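Local coordinates for protein ATP-dependent Clp protease proteolytic subunit (PDB 4JCQ) that probably cleaves misfolded and other proteins into short peptides as the serine-protease component of an ATP-dependent Clp machine, working inside a barrel of stacked heptameric rings, at residues 68-71 / 72-76; 141-144 / 145-149; 151-154 / 155-159; 171-175 / 176-180. All blocks are in the same frame, centred on the assembly; numbering follows the deposited sequence.

How the contacts relate
The four contacts follow one another along the chain, each a local one within a helix or at a helix end. Contact 1, on helix 64-76, meets contact 2, on helix 133-151, through a salt bridge of 2.8 Å from Asp68 OD1 to Arg142 NH1. Contacts 2 and 3 have centres about 8 Å apart, and the ring of Tyr155 lies against Glu141 and Asn144. Contact 3 joins contact 4 where Gln153 NE2 approaches Tyr176 O at 2.8 Å, a probable hydrogen bond. The predicted nucleophile Ser91 lies about 8 Å from the side chain of Ile147 and about 11 Å from those of Asp68 and Ile178.

Contact 1 of 4, residues 68-71 / 72-76; sequences DTIH and DMIKF
His71 and Asp72 are joined by a histidine-carboxylate hydrogen bond on helix 64-76, the helix of the beta-alpha-beta unit that links strand 53-59 to strand 81-86. The His71 side chain can be followed outward. Its CB lies close to the backbone N of Asp72, and CG stands anti to the backbone N of His71 (chi1 171°), which leads the ring alongside the last turn of the helix. ND1 donates to Asp72 OD2 over 2.8 Å. The acceptor sits almost in the ring plane, whereas the imidazole reaches OD2 on its anti side, 23° out of the carboxylate plane; ring and carboxylate are turned 61° against each other. Further round, CE1 has Lys75 CE at 4.1 Å. The other nitrogen, NE2, lies 2.8 Å from a water in the ring plane, and that water accepts a weak bond from Lys75 NZ. With both ring nitrogens engaged, rotation of the imidazole is probably restricted.

Asp72 has a second partner, since its OD1 accepts from Asn110 N of the second subunit. The pair therefore ties the helix surface to the neighbouring chain. Thr69 OG1 likewise bonds to Thr86 of that subunit, while its methyl CG2 runs beside Met73 CG.

On another side of the helix, Ile70 and Ile74 face Ile96 of helix 92-97. Backbone i to i+4 bonds maintain this spacing, among them Met73 N to Thr69 O at 2.8 Å. The two isoleucines touch through Ile70 CG2 and Ile74 CD1, 4.0 Å apart.

Contact 2 of 4, residues 141-144 / 145-149; sequences ERIN and RLIAE
Glu141 and Arg145, together with Ile143 and Ile147, form i to i+4 contacts within one continuous helix, 133-151, which is partly buried between helix 64-76 and helix 155-162. The backbone supplies the regular spacing: Ile147 N donates to Ile143 O over 2.9 Å at an N-H...O angle of 165°, and equivalent bonds run from Arg145 to Glu141, Leu146 to Arg142 and Ala148 to Asn144.

The two charged side chains lie side by side and point the same way. Arg145 is extended from CG to NE, and CG, anti to its own carbonyl carbon (chi1 -73°), passes over Glu141 O at 3.4 Å. Its guanidinium ends alongside Glu141, with NH1 3.6 Å from Glu141 CB. Glu141 OE2 remains 4.2 Å from Arg145 NH1, beyond salt-bridge range, and the two flat groups are turned 83° apart. Any attraction here is probably a general electrostatic one without a directed bond.

The hydrophobic pair is similarly parallel: Ile147 CD1 meets Ile143 CG2 at 3.8 Å, and both isoleucines also touch Gln117. Arg142 extends differently, and Ile143 CG1 lies against one face of its guanidinium, toward the rim; it forms a salt bridge to Asp68 and a hydrogen bond to Asn110 of the second subunit. Asn144 turns toward helix 155-162, where its OD1 bonds to Thr162 OG1.

The arrangement is that of an amphipathic helix in the Clp protease fold, with Arg145 on the exposed side and both isoleucines directed to the interior, where the side chain of Ile147 lies about 8 Å from that of the predicted catalytic Ser91 and about 9 Å from that of His116.

Contact 3 of 4, residues 151-154 / 155-159; sequences TGQS and YEQIS
Gln153 lays its CB over the end of Ile158, with CD1 of the isoleucine 3.6 Å away and the two side chains crossing at about a right angle. Ile158 CD1 also reaches Thr151 OG1 at 3.9 Å, so this methyl touches both residues. Farther out, Gln153 bends at chi2 (-80°) and brings OE1 to 3.5 Å from Gln157 CG; the two amide planes are 72° apart. The polar ends find other partners: Gln153 NE2 bonds to Tyr176 O, and Gln157 NE2 to Asp161 OD2.

Between these side chains the backbone leaves helix 133-151 and starts helix 155-162. Thr151 closes the first with an ST turn, its OG1 accepting from Gln153 N at 3.2 Å as well as bonding to Ile147 O. Gly152 follows with positive phi. Ser154 is the N-cap of the second helix. Its OG, placed between its own backbone N and carbonyl carbon, accepts from Gln157 N at 3.2 Å, and its O takes Ile158 N at 3.2 Å in a nearly straight bond (169°). Tyr155 turns back over helix 133-151, where its ring packs on Glu141 and Asn144.

Contact 4 of 4, residues 171-175 / 176-180; sequences NEAKD and YGIVN
Ala173 and Val179 form the tight part of this contact, where the end of helix 170-176 folds over the segment that follows it. Ala173 CB touches Val179 CG2 at 3.9 Å, and Ala173, Ile178 and Val179 all pack on Tyr113 of strand 111-114. Ala173 O accepts two bonds: Ile178 N comes nearly along the C=O axis at 3.0 Å, while Val179 N, at 3.2 Å, stands 59° above the carbonyl plane. Gly177 N adds a weak third bond. Lys174 O accepts from Gly177 N, also from above its plane. Lys174 CA makes a C-H...O contact of 3.2 Å with Val179 O.

The Lys174 side is looser and more exposed. A water donates to Lys174 O at 2.8 Å and to Val179 O at 2.9 Å, bridging helix and loop. The lysine chain, CG anti to the backbone N (chi1 -170°), continues past the Val179 carbonyl to bring CE to 3.4 Å from Asn180 O.

Tyr176 leads away toward Asp161, to which its OH bonds. The positive phi of Gly177 (100°), with the paired bonds Ile178 N to Ala173 O and Gly177 N to Lys174 O, defines a Schellman motif, terminating the helix before strand 181-182.

Contact 1 of 4, residues 68-71 / 72-76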
loop_
_atom_site.group_PDB
_atom_site.type_symbol
_atom_site.label_atom_id
_atom_site.label_comp_id
_atom_site.label_asym_id
_atom_site.label_seq_id
_atom_site.Cartn_x
_atom_site.Cartn_y
_atom_site.Cartn_z
ATOM N N ASP H 68 8.903 26.241 10.083
ATOM C CA ASP H 68 9.646 26.636 11.283
ATOM C C ASP H 68 10.503 25.495 11.829
ATOM O O ASP H 68 11.659 25.703 12.204
ATOM C CB ASP H 68 8.687 27.144 12.366
ATOM C CG ASP H 68 8.117 28.519 12.053
ATOM O OD1 ASP H 68 7.021 28.839 12.563
ATOM O OD2 ASP H 68 8.758 29.287 11.301
ATOM N N THR H 69 9.929 24.293 11.867
ATOM C CA THR H 69 10.638 23.101 12.334
ATOM C C THR H 69 11.847 22.778 11.456
ATOM O O THR H 69 12.946 22.570 11.968
ATOM C CB THR H 69 9.692 21.881 12.452
ATOM O OG1 THR H 69 8.787 22.089 13.541
ATOM C CG2 THR H 69 10.472 20.596 12.716
ATOM N N ILE H 70 11.644 22.753 10.139
ATOM C CA ILE H 70 12.734 22.457 9.202
ATOM C C ILE H 70 13.833 23.523 9.280
ATOM O O ILE H 70 15.019 23.189 9.333
ATOM C CB ILE H 70 12.227 22.281 7.752
ATOM C CG1 ILE H 70 11.250 21.102 7.673
ATOM C CG2 ILE H 70 13.393 22.057 6.798
ATOM C CD1 ILE H 70 10.404 21.071 6.416
ATOM N N HIS H 71 13.430 24.792 9.301
ATOM C CA HIS H 71 14.360 25.914 9.487
ATOM C C HIS H 71 15.217 25.718 10.711
ATOM O O HIS H 71 16.447 25.796 10.633
ATOM C CB HIS H 71 13.591 27.233 9.576
ATOM C CG HIS H 71 14.443 28.419 9.985
ATOM N ND1 HIS H 71 14.781 28.662 11.266
ATOM C CD2 HIS H 71 15.008 29.445 9.229
ATOM C CE1 HIS H 71 15.533 29.777 11.329
ATOM N NE2 HIS H 71 15.670 30.257 10.082
ATOM N N ASP H 72 14.572 25.458 11.847
ATOM C CA ASP H 72 15.270 25.318 13.125
ATOM C C ASP H 72 16.121 24.051 13.212
ATOM O O ASP H 72 17.189 24.067 13.824
ATOM C CB ASP H 72 14.284 25.393 14.295
ATOM C CG ASP H 72 13.805 26.812 14.573
ATOM O OD1 ASP H 72 13.001 26.992 15.511
ATOM O OD2 ASP H 72 14.226 27.750 13.860
ATOM N N MET H 73 15.658 22.966 12.594
ATOM C CA MET H 73 16.424 21.713 12.565
ATOM C C MET H 73 17.719 21.856 11.767
ATOM O O MET H 73 18.747 21.281 12.137
ATOM C CB MET H 73 15.584 20.552 12.016
ATOM C CG MET H 73 14.544 20.000 12.987
ATOM S SD MET H 73 15.188 19.393 14.566
ATOM C CE MET H 73 16.415 18.208 14.029
ATOM N N ILE H 74 17.658 22.626 10.680
ATOM C CA ILE H 74 18.837 22.948 9.872
ATOM C C ILE H 74 19.896 23.665 10.714
ATOM O O ILE H 74 21.076 23.318 10.657
ATOM C CB ILE H 74 18.460 23.782 8.620
ATOM C CG1 ILE H 74 17.794 22.889 7.566
ATOM C CG2 ILE H 74 19.682 24.472 8.023
ATOM C CD1 ILE H 74 17.043 23.648 6.489
ATOM N N LYS H 75 19.463 24.646 11.505
ATOM C CA LYS H 75 20.367 25.387 12.387
ATOM C C LYS H 75 20.793 24.582 13.619
ATOM O O LYS H 75 21.878 24.806 14.161
ATOM C CB LYS H 75 19.737 26.715 12.819
ATOM C CG LYS H 75 19.663 27.755 11.713
ATOM C CD LYS H 75 19.435 29.147 12.278
ATOM C CE LYS H 75 19.562 30.204 11.193
ATOM N NZ LYS H 75 19.532 31.583 11.754
ATOM N N PHE H 76 19.942 23.650 14.045
ATOM C CA PHE H 76 20.176 22.856 15.256
ATOM C C PHE H 76 21.313 21.843 15.110
ATOM O O PHE H 76 22.166 21.733 15.993
ATOM C CB PHE H 76 18.884 22.154 15.700
ATOM C CG PHE H 76 19.040 21.294 16.924
ATOM C CD1 PHE H 76 19.111 21.867 18.191
ATOM C CD2 PHE H 76 19.104 19.907 16.813
ATOM C CE1 PHE H 76 19.253 21.074 19.321
ATOM C CE2 PHE H 76 19.245 19.110 17.940
ATOM C CZ PHE H 76 19.319 19.695 19.195
HETATM O O HOH W 1 17.495 32.127 9.200
#

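Contact 2 of 4, residues 141-144 / 145-149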
loop_
_atom_site.group_PDB
_atom_site.type_symbol
_atom_site.label_atom_id
_atom_site.label_comp_id
_atom_site.label_asym_id
_atom_site.label_seq_id
_atom_site.Cartn_x
_atom_site.Cartn_y
_atom_site.Cartn_z
ATOM N N GLU H 141 5.505 39.548 12.160
ATOM C CA GLU H 141 6.665 40.235 12.733
ATOM C C GLU H 141 7.850 39.284 12.926
ATOM O O GLU H 141 8.987 39.630 12.601
ATOM C CB GLU H 141 6.299 40.915 14.058
ATOM C CG GLU H 141 5.398 42.134 13.901
ATOM C CD GLU H 141 4.936 42.722 15.225
ATOM O OE1 GLU H 141 4.184 43.717 15.195
ATOM O OE2 GLU H 141 5.319 42.196 16.294
ATOM N N ARG H 142 7.570 38.087 13.438
ATOM C CA ARG H 142 8.596 37.062 13.655
ATOM C C ARG H 142 9.269 36.648 12.343
ATOM O O ARG H 142 10.496 36.616 12.252
ATOM C CB ARG H 142 7.993 35.841 14.364
ATOM C CG ARG H 142 8.985 34.722 14.657
ATOM C CD ARG H 142 8.331 33.538 15.359
ATOM N NE ARG H 142 7.237 32.945 14.582
ATOM C CZ ARG H 142 7.390 32.040 13.616
ATOM N NH1 ARG H 142 6.330 31.568 12.975
ATOM N NH2 ARG H 142 8.597 31.604 13.282
ATOM N N ILE H 143 8.461 36.347 11.328
ATOM C CA ILE H 143 8.984 35.920 10.030
ATOM C C ILE H 143 9.701 37.067 9.306
ATOM O O ILE H 143 10.740 36.847 8.675
ATOM C CB ILE H 143 7.883 35.284 9.148
ATOM C CG1 ILE H 143 7.297 34.052 9.852
ATOM C CG2 ILE H 143 8.442 34.884 7.786
ATOM C CD1 ILE H 143 5.964 33.588 9.305
ATOM N N ASN H 144 9.157 38.281 9.415
ATOM C CA ASN H 144 9.797 39.473 8.849
ATOM C C ASN H 144 11.208 39.696 9.394
ATOM O O ASN H 144 12.131 39.979 8.631
ATOM C CB ASN H 144 8.945 40.732 9.077
ATOM C CG ASN H 144 7.756 40.825 8.133
ATOM O OD1 ASN H 144 7.684 40.123 7.122
ATOM N ND2 ASN H 144 6.814 41.702 8.464
ATOM N N ARG H 145 11.362 39.566 10.713
ATOM C CA ARG H 145 12.666 39.708 11.368
ATOM C C ARG H 145 13.635 38.610 10.930
ATOM O O ARG H 145 14.813 38.871 10.694
ATOM C CB ARG H 145 12.519 39.710 12.893
ATOM C CG ARG H 145 11.932 40.992 13.462
ATOM C CD ARG H 145 12.007 41.014 14.980
ATOM N NE ARG H 145 11.405 42.227 15.534
ATOM C CZ ARG H 145 10.161 42.310 16.003
ATOM N NH1 ARG H 145 9.364 41.246 15.997
ATOM N NH2 ARG H 145 9.711 43.461 16.482
ATOM N N LEU H 146 13.124 37.385 10.820
ATOM C CA LEU H 146 13.909 36.247 10.344
ATOM C C LEU H 146 14.477 36.513 8.945
ATOM O O LEU H 146 15.678 36.365 8.718
ATOM C CB LEU H 146 13.051 34.973 10.353
ATOM C CG LEU H 146 13.703 33.601 10.148
ATOM C CD1 LEU H 146 12.853 32.519 10.793
ATOM C CD2 LEU H 146 13.926 33.289 8.673
ATOM N N ILE H 147 13.613 36.919 8.020
ATOM C CA ILE H 147 14.020 37.169 6.636
ATOM C C ILE H 147 14.948 38.390 6.530
ATOM O O ILE H 147 15.919 38.366 5.775
ATOM C CB ILE H 147 12.798 37.289 5.688
ATOM C CG1 ILE H 147 12.007 35.972 5.671
ATOM C CG2 ILE H 147 13.232 37.654 4.274
ATOM C CD1 ILE H 147 10.665 36.048 4.967
ATOM N N ALA H 148 14.661 39.437 7.302
ATOM C CA ALA H 148 15.512 40.633 7.335
ATOM C C ALA H 148 16.949 40.317 7.763
ATOM O O ALA H 148 17.902 40.768 7.125
ATOM C CB ALA H 148 14.905 41.706 8.232
ATOM N N GLU H 149 17.091 39.533 8.833
ATOM C CA GLU H 149 18.404 39.157 9.358
ATOM C C GLU H 149 19.191 38.291 8.370
ATOM O O GLU H 149 20.401 38.466 8.217
ATOM C CB GLU H 149 18.268 38.436 10.703
ATOM C CG GLU H 149 19.586 38.270 11.452
ATOM C CD GLU H 149 19.469 37.395 12.687
ATOM O OE1 GLU H 149 18.550 37.621 13.504
ATOM O OE2 GLU H 149 20.309 36.484 12.849
#

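Contact 3 of 4, residues 151-154 / 155-159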
loop_
_atom_site.group_PDB
_atom_site.type_symbol
_atom_site.label_atom_id
_atom_site.label_comp_id
_atom_site.label_asym_id
_atom_site.label_seq_id
_atom_site.Cartn_x
_atom_site.Cartn_y
_atom_site.Cartn_z
ATOM N N THR H 151 18.787 38.082 4.986
ATOM C CA THR H 151 19.036 38.730 3.693
ATOM C C THR H 151 19.897 39.988 3.801
ATOM O O THR H 151 20.602 40.348 2.857
ATOM C CB THR H 151 17.724 39.105 2.968
ATOM O OG1 THR H 151 16.950 39.990 3.790
ATOM C CG2 THR H 151 16.905 37.858 2.635
ATOM N N GLY H 152 19.828 40.656 4.949
ATOM C CA GLY H 152 20.513 41.932 5.142
ATOM C C GLY H 152 19.645 43.119 4.761
ATOM O O GLY H 152 20.076 44.268 4.867
ATOM N N GLN H 153 18.424 42.837 4.310
ATOM C CA GLN H 153 17.445 43.876 3.999
ATOM C C GLN H 153 16.880 44.459 5.290
ATOM O O GLN H 153 16.896 43.804 6.334
ATOM C CB GLN H 153 16.301 43.309 3.152
ATOM C CG GLN H 153 16.698 42.800 1.771
ATOM C CD GLN H 153 16.852 43.906 0.739
ATOM O OE1 GLN H 153 16.425 45.043 0.951
ATOM N NE2 GLN H 153 17.462 43.573 -0.391
ATOM N N SER H 154 16.381 45.690 5.213
ATOM C CA SER H 154 15.735 46.338 6.352
ATOM C C SER H 154 14.408 45.659 6.681
ATOM O O SER H 154 13.794 45.031 5.814
ATOM C CB SER H 154 15.496 47.819 6.059
ATOM O OG SER H 154 14.507 47.986 5.058
ATOM N N TYR H 155 13.972 45.791 7.933
ATOM C CA TYR H 155 12.681 45.260 8.359
ATOM C C TYR H 155 11.545 45.808 7.495
ATOM O O TYR H 155 10.651 45.060 7.099
ATOM C CB TYR H 155 12.415 45.563 9.840
ATOM C CG TYR H 155 11.090 45.016 10.333
ATOM C CD1 TYR H 155 11.007 43.741 10.891
ATOM C CD2 TYR H 155 9.918 45.767 10.226
ATOM C CE1 TYR H 155 9.798 43.233 11.335
ATOM C CE2 TYR H 155 8.703 45.264 10.662
ATOM C CZ TYR H 155 8.649 43.998 11.216
ATOM O OH TYR H 155 7.447 43.495 11.653
ATOM N N GLU H 156 11.597 47.109 7.206
ATOM C CA GLU H 156 10.556 47.790 6.435
ATOM C C GLU H 156 10.422 47.249 5.010
ATOM O O GLU H 156 9.306 47.093 4.508
ATOM C CB GLU H 156 10.808 49.301 6.411
ATOM C CG GLU H 156 9.596 50.130 6.012
ATOM C CD GLU H 156 9.825 51.625 6.148
ATOM O OE1 GLU H 156 9.418 52.370 5.232
ATOM O OE2 GLU H 156 10.409 52.060 7.165
ATOM N N GLN H 157 11.555 46.966 4.368
ATOM C CA GLN H 157 11.561 46.390 3.023
ATOM C C GLN H 157 10.931 44.997 3.020
ATOM O O GLN H 157 10.094 44.691 2.166
ATOM C CB GLN H 157 12.983 46.346 2.447
ATOM C CG GLN H 157 13.070 45.880 0.998
ATOM C CD GLN H 157 12.360 46.811 0.028
ATOM O OE1 GLN H 157 12.619 48.013 -0.000
ATOM N NE2 GLN H 157 11.466 46.254 -0.777
ATOM N N ILE H 158 11.331 44.172 3.987
ATOM C CA ILE H 158 10.807 42.812 4.121
ATOM C C ILE H 158 9.309 42.824 4.439
ATOM O O ILE H 158 8.538 42.078 3.835
ATOM C CB ILE H 158 11.592 41.996 5.179
ATOM C CG1 ILE H 158 13.073 41.864 4.783
ATOM C CG2 ILE H 158 10.959 40.625 5.406
ATOM C CD1 ILE H 158 13.329 41.252 3.415
ATOM N N SER H 159 8.913 43.686 5.376
ATOM C CA SER H 159 7.513 43.827 5.784
ATOM C C SER H 159 6.598 44.171 4.606
ATOM O O SER H 159 5.482 43.656 4.504
ATOM C CB SER H 159 7.379 44.886 6.883
ATOM O OG SER H 159 6.055 44.935 7.385
#

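Contact 4 of 4, residues 171-175 / 176-180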
loop_
_atom_site.group_PDB
_atom_site.type_symbol
_atom_site.label_atom_id
_atom_site.label_comp_id
_atom_site.label_asym_id
_atom_site.label_seq_id
_atom_site.Cartn_x
_atom_site.Cartn_y
_atom_site.Cartn_z
ATOM N N ASN H 171 18.518 36.245 -10.668
ATOM C CA ASN H 171 19.402 37.409 -10.549
ATOM C C ASN H 171 18.889 38.452 -9.558
ATOM O O ASN H 171 19.669 39.029 -8.798
ATOM C CB ASN H 171 19.648 38.047 -11.920
ATOM C CG ASN H 171 20.583 37.224 -12.791
ATOM O OD1 ASN H 171 20.246 36.872 -13.920
ATOM N ND2 ASN H 171 21.762 36.915 -12.268
ATOM N N GLU H 172 17.578 38.684 -9.566
ATOM C CA GLU H 172 16.940 39.599 -8.619
ATOM C C GLU H 172 17.018 39.072 -7.187
ATOM O O GLU H 172 17.201 39.847 -6.247
ATOM C CB GLU H 172 15.482 39.853 -9.005
ATOM C CG GLU H 172 15.305 40.726 -10.239
ATOM C CD GLU H 172 13.853 40.868 -10.660
ATOM O OE1 GLU H 172 13.068 39.911 -10.479
ATOM O OE2 GLU H 172 13.496 41.942 -11.182
ATOM N N ALA H 173 16.885 37.756 -7.032
ATOM C CA ALA H 173 16.981 37.109 -5.722
ATOM C C ALA H 173 18.397 37.201 -5.159
ATOM O O ALA H 173 18.585 37.289 -3.944
ATOM C CB ALA H 173 16.530 35.659 -5.811
ATOM N N LYS H 174 19.384 37.183 -6.055
ATOM C CA LYS H 174 20.782 37.389 -5.688
ATOM C C LYS H 174 21.005 38.826 -5.206
ATOM O O LYS H 174 21.623 39.046 -4.164
ATOM C CB LYS H 174 21.698 37.061 -6.872
ATOM C CG LYS H 174 23.182 37.005 -6.539
ATOM C CD LYS H 174 23.990 36.607 -7.764
ATOM C CE LYS H 174 25.467 36.454 -7.443
ATOM N NZ LYS H 174 26.137 37.756 -7.176
ATOM N N ASP H 175 20.482 39.793 -5.959
ATOM C CA ASP H 175 20.577 41.210 -5.597
ATOM C C ASP H 175 19.841 41.525 -4.292
ATOM O O ASP H 175 20.241 42.421 -3.548
ATOM C CB ASP H 175 20.033 42.092 -6.727
ATOM C CG ASP H 175 20.849 41.984 -8.010
ATOM O OD1 ASP H 175 20.302 42.307 -9.084
ATOM O OD2 ASP H 175 22.031 41.580 -7.952
ATOM N N TYR H 176 18.771 40.777 -4.030
ATOM C CA TYR H 176 17.952 40.948 -2.830
ATOM C C TYR H 176 18.659 40.447 -1.568
ATOM O O TYR H 176 18.337 40.877 -0.460
ATOM C CB TYR H 176 16.621 40.212 -3.009
ATOM C CG TYR H 176 15.492 40.718 -2.140
ATOM C CD1 TYR H 176 14.691 41.782 -2.555
ATOM C CD2 TYR H 176 15.211 40.120 -0.913
ATOM C CE1 TYR H 176 13.649 42.245 -1.766
ATOM C CE2 TYR H 176 14.170 40.572 -0.119
ATOM C CZ TYR H 176 13.393 41.634 -0.549
ATOM O OH TYR H 176 12.360 42.083 0.238
ATOM N N GLY H 177 19.615 39.538 -1.743
ATOM C CA GLY H 177 20.345 38.949 -0.620
ATOM C C GLY H 177 19.846 37.572 -0.211
ATOM O O GLY H 177 20.260 37.039 0.821
ATOM N N ILE H 178 18.956 36.998 -1.017
ATOM C CA ILE H 178 18.445 35.644 -0.780
ATOM C C ILE H 178 19.465 34.619 -1.274
ATOM O O ILE H 178 19.931 33.771 -0.508
ATOM C CB ILE H 178 17.078 35.416 -1.470
ATOM C CG1 ILE H 178 16.027 36.388 -0.920
ATOM C CG2 ILE H 178 16.611 33.975 -1.294
ATOM C CD1 ILE H 178 14.827 36.572 -1.830
ATOM N N VAL H 179 19.810 34.714 -2.556
ATOM C CA VAL H 179 20.790 33.830 -3.182
ATOM C C VAL H 179 22.169 34.483 -3.127
ATOM O O VAL H 179 22.306 35.671 -3.418
ATOM C CB VAL H 179 20.414 33.536 -4.652
ATOM C CG1 VAL H 179 21.477 32.681 -5.334
ATOM C CG2 VAL H 179 19.053 32.858 -4.731
ATOM N N ASN H 180 23.184 33.710 -2.749
ATOM C CA ASN H 180 24.557 34.207 -2.740
ATOM C C ASN H 180 25.285 33.934 -4.052
ATOM O O ASN H 180 25.998 34.799 -4.563
ATOM C CB ASN H 180 25.349 33.613 -1.573
ATOM C CG ASN H 180 26.635 34.371 -1.288
ATOM O OD1 ASN H 180 27.724 33.794 -1.295
ATOM N ND2 ASN H 180 26.514 35.668 -1.034
HETATM O O HOH W 2 23.690 38.061 -2.538
#